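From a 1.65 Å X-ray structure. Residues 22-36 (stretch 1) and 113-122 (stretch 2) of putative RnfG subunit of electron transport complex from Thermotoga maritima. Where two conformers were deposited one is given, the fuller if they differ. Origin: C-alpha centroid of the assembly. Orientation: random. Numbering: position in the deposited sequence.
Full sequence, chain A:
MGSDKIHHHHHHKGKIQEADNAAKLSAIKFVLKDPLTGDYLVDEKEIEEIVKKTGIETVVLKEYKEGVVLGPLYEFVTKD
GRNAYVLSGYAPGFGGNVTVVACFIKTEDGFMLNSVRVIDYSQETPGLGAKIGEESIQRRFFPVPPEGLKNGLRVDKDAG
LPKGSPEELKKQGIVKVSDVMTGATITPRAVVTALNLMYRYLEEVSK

Stretch 1 22-36: AAKLSAIKFVLKDPL
Stretch 2 113-122: LNSVRVIDYS

This contact is a helix laid nearly antiparallel along one face of a β-strand, apolar toward the helix's N-terminal half, crowned by an arginine-phenylalanine stack and fastened at the helix's C-terminal end by an asparagine that binds backbone carbonyls. In the helix, A22 to F30 have phi and psi near -60° and -45°, V31 relaxes to -74/-11°, and regular i to i+4 hydrogen bonds run along it, such as A27 N to A23 O at 2.9 Å. The strand, L113 to D120, is extended except at N114, where phi/psi is -81/-48°. Their axes run at 157° and approach to 7.6 Å. The register pairs A23 with I119, A27 with R117 and V31 with S115, and the corresponding CA atoms draw together from 7.3 through 5.8 to 4.7 Å, so the two backbones converge toward V31.

The strand's alternation puts S115, R117 and I119 toward the helix, while V116 and V118 point away. The helix answers with residues four apart. A23 and A27 both point toward the strand, and their methyl groups pack directly on the strand's side chains. A27 CB lies 3.7 Å from I119 CD1 and 3.7 Å from R117 CG, resting on both side chains; A23 CB is 4.1 Å from I119 CG2. I119 (chi1 m, chi2 t) thus supplies a branched apolar surface for two helical turns. V31 (chi1 m) continues the row, its CG1 3.6 Å from R117 N, packed against strand backbone.

F30 (chi1 t, chi2 82°) points toward the strand and offers a ring face to R117. The guanidinium lies flat on it, with centres 3.8 Å apart and planes at 22°, a cation-pi arrangement in which positive charge meets the electron-rich face. R117 bends to reach it, with chi1 t, chi2 p and chi3 at 102°. Stacking leaves the edge of the guanidinium free for solvent: R117 NE donates to a water at 2.6 Å, which also hydrogen-bonds S26 OG at 2.7 Å. At the ring's edge, F30 CE2 lies 3.5 Å from V116 O.

Beyond the helix, the chain turns through L32 and is extended at K33 and D34. N114 (chi1 t, chi2 71°) has a CB that points sideways, but its amide comes nearer and donates from ND2 to V31 O at 2.8 Å and to K33 O at 3.1 Å. An amide nitrogen with two hydrogens is well suited to gather these carbonyls. N114 OD1 sits 3.1 Å from P35 CD, against the proline ring. A water donates to F30 O and K33 O and accepts from S115 OG, each at 2.8 Å, so the small serine hydroxyl joins the same network. D34 OD1 accepts from L36 N at 2.8 Å, bracing the turn.

At the other end, Y121 (chi1 m, chi2 -77°) reaches back to the helix, its CE1 4.0 Å from A23 CB. Y121 OH hydrogen-bonds, at 2.7 Å, a water that accepts from K24 N at 3.2 Å.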

ATOM      1  N   ALA A  22     -11.753   3.381  14.135  1.00 29.90           N
ATOM      2  CA  ALA A  22     -11.765   4.535  13.276  1.00 25.82           C
ATOM      3  C   ALA A  22     -10.502   4.580  12.445  1.00 21.24           C
ATOM      4  O   ALA A  22     -10.610   4.761  11.247  1.00 21.34           O
ATOM      5  CB  ALA A  22     -11.954   5.827  14.064  1.00 24.75           C
ATOM      6  N   ALA A  23      -9.327   4.357  13.046  1.00 18.12           N
ATOM      7  CA  ALA A  23      -8.038   4.476  12.327  1.00 18.60           C
ATOM      8  C   ALA A  23      -7.953   3.528  11.129  1.00 18.51           C
ATOM      9  O   ALA A  23      -7.554   3.907  10.022  1.00 18.04           O
ATOM     10  CB  ALA A  23      -6.866   4.213  13.255  1.00 20.78           C
ATOM     11  N   LYS A  24      -8.311   2.272  11.346  1.00 17.41           N
ATOM     12  CA  LYS A  24      -8.229   1.287  10.259  1.00 17.02           C
ATOM     13  C   LYS A  24      -9.168   1.653   9.101  1.00 15.25           C
ATOM     14  O   LYS A  24      -8.765   1.687   7.930  1.00 15.87           O
ATOM     15  CB  LYS A  24      -8.545  -0.118  10.777  1.00 16.84           C
ATOM     16  CG  LYS A  24      -8.399  -1.178   9.719  1.00 18.91           C
ATOM     17  CD  LYS A  24      -8.593  -2.583  10.262  1.00 18.87           C
ATOM     18  CE  LYS A  24      -8.585  -3.588   9.127  1.00 23.32           C
ATOM     19  NZ  LYS A  24      -8.720  -4.994   9.664  1.00 18.41           N
ATOM     20  N   LEU A  25     -10.435   1.914   9.433  1.00 16.35           N
ATOM     21  CA  LEU A  25     -11.411   2.279   8.423  1.00 17.11           C
ATOM     22  C   LEU A  25     -11.001   3.560   7.698  1.00 18.78           C
ATOM     23  O   LEU A  25     -11.125   3.666   6.473  1.00 16.23           O
ATOM     24  CB  LEU A  25     -12.818   2.401   9.038  1.00 19.15           C
ATOM     25  CG  LEU A  25     -13.941   2.667   8.057  1.00 25.16           C
ATOM     26  CD1 LEU A  25     -14.038   1.563   7.004  1.00 21.70           C
ATOM     27  CD2 LEU A  25     -15.280   2.776   8.841  1.00 23.10           C
ATOM     28  N   SER A  26     -10.479   4.524   8.440  1.00 17.38           N
ATOM     29  CA  SER A  26      -9.998   5.772   7.848  0.50 16.08           C
ATOM     30  C   SER A  26      -8.872   5.496   6.836  1.00 16.68           C
ATOM     31  O   SER A  26      -8.839   6.060   5.733  1.00 16.08           O
ATOM     32  CB  SER A  26      -9.500   6.703   8.952  0.50 17.70           C
ATOM     33  OG  SER A  26      -8.835   7.826   8.412  0.50 18.46           O
ATOM     34  N   ALA A  27      -7.937   4.624   7.213  1.00 15.51           N
ATOM     35  CA  ALA A  27      -6.831   4.232   6.333  1.00 14.67           C
ATOM     36  C   ALA A  27      -7.304   3.541   5.070  1.00 14.18           C
ATOM     37  O   ALA A  27      -6.778   3.793   3.978  1.00 14.04           O
ATOM     38  CB  ALA A  27      -5.789   3.348   7.076  1.00 14.90           C
ATOM     39  N   ILE A  28      -8.268   2.625   5.209  1.00 14.18           N
ATOM     40  CA  ILE A  28      -8.757   1.902   4.047  1.00 15.17           C
ATOM     41  C   ILE A  28      -9.454   2.883   3.099  1.00 13.65           C
ATOM     42  O   ILE A  28      -9.265   2.821   1.880  1.00 13.47           O
ATOM     43  CB  ILE A  28      -9.698   0.787   4.483  1.00 15.58           C
ATOM     44  CG1 ILE A  28      -8.894  -0.243   5.261  1.00 12.53           C
ATOM     45  CG2 ILE A  28     -10.437   0.145   3.251  1.00 14.68           C
ATOM     46  CD1 ILE A  28      -9.765  -1.367   5.927  1.00 15.03           C
ATOM     47  N   LYS A  29     -10.236   3.791   3.650  1.00 13.08           N
ATOM     48  CA  LYS A  29     -10.881   4.841   2.838  1.00 14.93           C
ATOM     49  C   LYS A  29      -9.821   5.684   2.127  1.00 15.03           C
ATOM     50  O   LYS A  29      -9.926   5.944   0.913  1.00 15.09           O
ATOM     51  CB  LYS A  29     -11.753   5.752   3.717  1.00 15.30           C
ATOM     52  CG  LYS A  29     -13.027   5.116   4.208  1.00 14.94           C
ATOM     53  CD  LYS A  29     -13.773   6.026   5.184  1.00 17.24           C
ATOM     54  CE  LYS A  29     -15.088   5.443   5.583  1.00 20.09           C
ATOM     55  NZ  LYS A  29     -15.813   6.446   6.394  1.00 22.30           N
ATOM     56  N   PHE A  30      -8.774   6.077   2.858  1.00 13.78           N
ATOM     57  CA  PHE A  30      -7.741   6.922   2.259  1.00 13.98           C
ATOM     58  C   PHE A  30      -7.075   6.260   1.054  1.00 12.80           C
ATOM     59  O   PHE A  30      -6.917   6.890  -0.013  1.00 13.45           O
ATOM     60  CB  PHE A  30      -6.656   7.281   3.267  1.00 13.06           C
ATOM     61  CG  PHE A  30      -5.558   8.086   2.652  1.00 13.71           C
ATOM     62  CD1 PHE A  30      -5.693   9.448   2.488  1.00 12.96           C
ATOM     63  CD2 PHE A  30      -4.390   7.479   2.203  1.00 13.48           C
ATOM     64  CE1 PHE A  30      -4.717  10.172   1.907  1.00 16.71           C
ATOM     65  CE2 PHE A  30      -3.422   8.187   1.564  1.00 16.60           C
ATOM     66  CZ  PHE A  30      -3.563   9.572   1.450  1.00 15.61           C
ATOM     67  N   VAL A  31      -6.731   4.970   1.193  1.00 13.58           N
ATOM     68  CA  VAL A  31      -5.974   4.295   0.129  1.00 14.10           C
ATOM     69  C   VAL A  31      -6.833   3.972  -1.090  1.00 14.88           C
ATOM     70  O   VAL A  31      -6.322   3.585  -2.165  1.00 14.01           O
ATOM     71  CB  VAL A  31      -5.206   3.041   0.650  1.00 14.11           C
ATOM     72  CG1 VAL A  31      -4.145   3.486   1.732  1.00 15.05           C
ATOM     73  CG2 VAL A  31      -6.141   2.002   1.182  1.00 15.11           C
ATOM     74  N   LEU A  32      -8.145   4.142  -0.915  1.00 14.49           N
ATOM     75  CA  LEU A  32      -9.117   4.003  -2.000  1.00 12.48           C
ATOM     76  C   LEU A  32      -9.489   5.336  -2.639  1.00 14.48           C
ATOM     77  O   LEU A  32     -10.382   5.384  -3.474  1.00 14.29           O
ATOM     78  CB  LEU A  32     -10.333   3.209  -1.547  1.00 14.65           C
ATOM     79  CG  LEU A  32     -10.130   1.688  -1.418  1.00 14.07           C
ATOM     80  CD1 LEU A  32     -11.270   1.084  -0.585  1.00 15.86           C
ATOM     81  CD2 LEU A  32     -10.048   1.016  -2.785  1.00 15.40           C
ATOM     82  N   LYS A  33      -8.742   6.381  -2.294  1.00 14.70           N
ATOM     83  CA  LYS A  33      -8.813   7.637  -3.063  1.00 14.28           C
ATOM     84  C   LYS A  33      -7.722   7.623  -4.122  1.00 13.77           C
ATOM     85  O   LYS A  33      -6.562   7.173  -3.884  1.00 13.60           O
ATOM     86  CB  LYS A  33      -8.668   8.854  -2.141  1.00 13.97           C
ATOM     87  CG  LYS A  33      -9.783   8.968  -1.080  1.00 15.00           C
ATOM     88  CD  LYS A  33      -9.686  10.285  -0.318  1.00 20.70           C
ATOM     89  CE  LYS A  33     -10.815  10.444   0.667  1.00 33.90           C
ATOM     90  NZ  LYS A  33     -10.621  11.660   1.516  1.00 34.39           N
ATOM     91  N   ASP A  34      -8.053   8.134  -5.301  1.00 13.65           N
ATOM     92  CA  ASP A  34      -7.105   8.251  -6.379  1.00 14.07           C
ATOM     93  C   ASP A  34      -6.044   9.285  -6.016  1.00 12.69           C
ATOM     94  O   ASP A  34      -6.384  10.426  -5.648  1.00 13.53           O
ATOM     95  CB  ASP A  34      -7.872   8.650  -7.619  1.00 15.72           C
ATOM     96  CG  ASP A  34      -7.041   8.688  -8.866  1.00 19.63           C
ATOM     97  OD1 ASP A  34      -5.974   9.305  -8.903  1.00 18.60           O
ATOM     98  OD2 ASP A  34      -7.527   8.163  -9.886  1.00 28.98           O
ATOM     99  N   PRO A  35      -4.758   8.901  -6.069  1.00 13.12           N
ATOM    100  CA  PRO A  35      -3.721   9.830  -5.612  1.00 13.52           C
ATOM    101  C   PRO A  35      -3.473  11.003  -6.575  1.00 13.70           C
ATOM    102  O   PRO A  35      -2.813  11.978  -6.206  1.00 15.79           O
ATOM    103  CB  PRO A  35      -2.477   8.948  -5.503  1.00 17.71           C
ATOM    104  CG  PRO A  35      -2.688   7.930  -6.548  1.00 14.71           C
ATOM    105  CD  PRO A  35      -4.157   7.629  -6.533  1.00 15.48           C
ATOM    106  N   LEU A  36      -3.975  10.881  -7.802  1.00 13.99           N
ATOM    107  CA  LEU A  36      -3.840  11.938  -8.797  1.00 13.09           C
ATOM    108  C   LEU A  36      -5.023  12.911  -8.808  1.00 12.39           C
ATOM    109  O   LEU A  36      -4.813  14.103  -8.987  1.00 13.29           O
ATOM    110  CB  LEU A  36      -3.636  11.340 -10.179  1.00 16.19           C
ATOM    111  CG  LEU A  36      -2.427  10.406 -10.351  1.00 19.47           C
ATOM    112  CD1 LEU A  36      -2.303  10.074 -11.864  1.00 25.77           C
ATOM    113  CD2 LEU A  36      -1.172  11.028  -9.801  1.00 23.20           C
ATOM    114  N   LEU A 113       0.557   0.026  -7.465  1.00 13.41           N
ATOM    115  CA  LEU A 113       0.386   0.515  -6.099  1.00 12.81           C
ATOM    116  C   LEU A 113      -0.330   1.865  -6.143  1.00 13.89           C
ATOM    117  O   LEU A 113       0.218   2.855  -6.663  1.00 14.26           O
ATOM    118  CB  LEU A 113       1.730   0.678  -5.374  1.00 13.07           C
ATOM    119  CG  LEU A 113       1.660   1.281  -3.987  1.00 12.33           C
ATOM    120  CD1 LEU A 113       0.735   0.460  -3.035  1.00 14.50           C
ATOM    121  CD2 LEU A 113       3.059   1.390  -3.351  1.00 13.15           C
ATOM    122  N   ASN A 114      -1.579   1.901  -5.665  1.00 14.25           N
ATOM    123  CA  ASN A 114      -2.365   3.138  -5.712  1.00 13.78           C
ATOM    124  C   ASN A 114      -2.026   4.087  -4.596  1.00 13.74           C
ATOM    125  O   ASN A 114      -1.904   5.276  -4.827  1.00 14.46           O
ATOM    126  CB  ASN A 114      -3.854   2.805  -5.653  1.00 13.85           C
ATOM    127  CG  ASN A 114      -4.760   4.028  -5.811  1.00 14.98           C
ATOM    128  OD1 ASN A 114      -4.849   4.582  -6.920  1.00 17.22           O
ATOM    129  ND2 ASN A 114      -5.471   4.441  -4.721  1.00 14.88           N
ATOM    130  N   SER A 115      -1.978   3.573  -3.363  1.00 13.54           N
ATOM    131  CA  SER A 115      -1.853   4.427  -2.193  1.00 11.60           C
ATOM    132  C   SER A 115      -1.471   3.653  -0.975  1.00 13.45           C
ATOM    133  O   SER A 115      -1.596   2.445  -0.930  1.00 15.95           O
ATOM    134  CB  SER A 115      -3.145   5.210  -1.958  1.00 12.78           C
ATOM    135  OG  SER A 115      -3.098   6.112  -0.881  1.00 13.19           O
ATOM    136  N   VAL A 116      -0.969   4.368   0.002  1.00 12.81           N
ATOM    137  CA  VAL A 116      -0.420   3.794   1.220  1.00 14.07           C
ATOM    138  C   VAL A 116      -0.777   4.698   2.382  1.00 13.53           C
ATOM    139  O   VAL A 116      -0.765   5.933   2.228  1.00 16.28           O
ATOM    140  CB  VAL A 116       1.149   3.761   1.144  1.00 15.39           C
ATOM    141  CG1 VAL A 116       1.742   3.183   2.402  1.00 15.87           C
ATOM    142  CG2 VAL A 116       1.612   3.032  -0.097  1.00 16.09           C
ATOM    143  N   ARG A 117      -1.050   4.102   3.544  1.00 13.27           N
ATOM    144  CA  ARG A 117      -1.226   4.866   4.787  0.50 15.16           C
ATOM    145  C   ARG A 117      -0.585   4.071   5.907  1.00 16.09           C
ATOM    146  O   ARG A 117      -0.985   2.937   6.148  1.00 15.71           O
ATOM    147  CB  ARG A 117      -2.711   5.077   5.088  0.50 16.49           C
ATOM    148  CG  ARG A 117      -2.994   5.713   6.452  0.50 19.18           C
ATOM    149  CD  ARG A 117      -2.785   7.209   6.428  0.50 27.01           C
ATOM    150  NE  ARG A 117      -4.068   7.919   6.349  0.50 23.51           N
ATOM    151  CZ  ARG A 117      -4.255   9.106   5.780  0.50 27.28           C
ATOM    152  NH1 ARG A 117      -3.256   9.755   5.176  0.50 26.49           N
ATOM    153  NH2 ARG A 117      -5.480   9.633   5.782  0.50 20.70           N
ATOM    154  N   VAL A 118       0.368   4.677   6.594  1.00 16.12           N
ATOM    155  CA  VAL A 118       1.047   4.044   7.707  1.00 16.60           C
ATOM    156  C   VAL A 118       0.280   4.466   8.941  1.00 20.06           C
ATOM    157  O   VAL A 118       0.083   5.675   9.171  1.00 20.25           O
ATOM    158  CB  VAL A 118       2.547   4.510   7.767  1.00 17.32           C
ATOM    159  CG1 VAL A 118       3.256   3.790   8.876  1.00 22.53           C
ATOM    160  CG2 VAL A 118       3.244   4.237   6.435  1.00 19.93           C
ATOM    161  N   ILE A 119      -0.179   3.495   9.734  1.00 17.16           N
ATOM    162  CA  ILE A 119      -0.891   3.786  10.989  1.00 17.33           C
ATOM    163  C   ILE A 119       0.047   3.504  12.152  1.00 17.08           C
ATOM    164  O   ILE A 119       0.553   2.411  12.320  1.00 19.23           O
ATOM    165  CB  ILE A 119      -2.169   2.937  11.199  1.00 18.38           C
ATOM    166  CG1 ILE A 119      -3.135   3.037  10.023  1.00 22.19           C
ATOM    167  CG2 ILE A 119      -2.904   3.418  12.428  1.00 17.18           C
ATOM    168  CD1 ILE A 119      -4.164   1.936  10.039  1.00 19.32           C
ATOM    169  N   ASP A 120       0.318   4.527  12.946  1.00 20.88           N
ATOM    170  CA  ASP A 120       1.158   4.352  14.111  1.00 23.97           C
ATOM    171  C   ASP A 120       0.273   4.395  15.325  1.00 25.80           C
ATOM    172  O   ASP A 120      -0.203   5.459  15.713  1.00 26.68           O
ATOM    173  CB  ASP A 120       2.200   5.460  14.169  1.00 24.00           C
ATOM    174  CG  ASP A 120       3.073   5.368  15.389  1.00 28.79           C
ATOM    175  OD1 ASP A 120       2.793   4.528  16.284  1.00 30.85           O
ATOM    176  OD2 ASP A 120       4.040   6.156  15.461  1.00 39.18           O
ATOM    177  N   TYR A 121       0.040   3.223  15.901  1.00 28.87           N
ATOM    178  CA  TYR A 121      -0.873   3.102  17.031  1.00 31.41           C
ATOM    179  C   TYR A 121      -0.188   3.490  18.351  1.00 36.17           C
ATOM    180  O   TYR A 121      -0.873   3.764  19.347  1.00 38.30           O
ATOM    181  CB  TYR A 121      -1.416   1.678  17.105  1.00 29.72           C
ATOM    182  CG  TYR A 121      -2.506   1.385  16.091  1.00 24.69           C
ATOM    183  CD1 TYR A 121      -3.788   1.846  16.305  1.00 19.67           C
ATOM    184  CD2 TYR A 121      -2.252   0.637  14.956  1.00 24.56           C
ATOM    185  CE1 TYR A 121      -4.814   1.583  15.416  1.00 21.18           C
ATOM    186  CE2 TYR A 121      -3.278   0.362  14.029  1.00 20.62           C
ATOM    187  CZ  TYR A 121      -4.565   0.844  14.280  1.00 23.14           C
ATOM    188  OH  TYR A 121      -5.624   0.590  13.416  1.00 22.40           O
ATOM    189  N   SER A 122       1.150   3.511  18.341  1.00 38.34           N
ATOM    190  CA  SER A 122       1.959   3.950  19.495  1.00 41.63           C
ATOM    191  C   SER A 122       1.878   5.465  19.681  1.00 43.54           C
ATOM    192  O   SER A 122       1.885   5.959  20.804  1.00 45.41           O
ATOM    193  CB  SER A 122       3.423   3.524  19.307  1.00 39.78           C
TER
HETATM  194  O   HOH W   1      -8.236   0.859  14.166  1.00 22.57           O
HETATM  195  O   HOH W   2      -6.243   7.818   7.790  1.00 30.01           O
HETATM  196  O   HOH W   3      -4.998   7.991  -1.709  1.00 14.35           O
HETATM  197  O   HOH W   4      -6.233   5.215  -9.385  1.00 29.55           O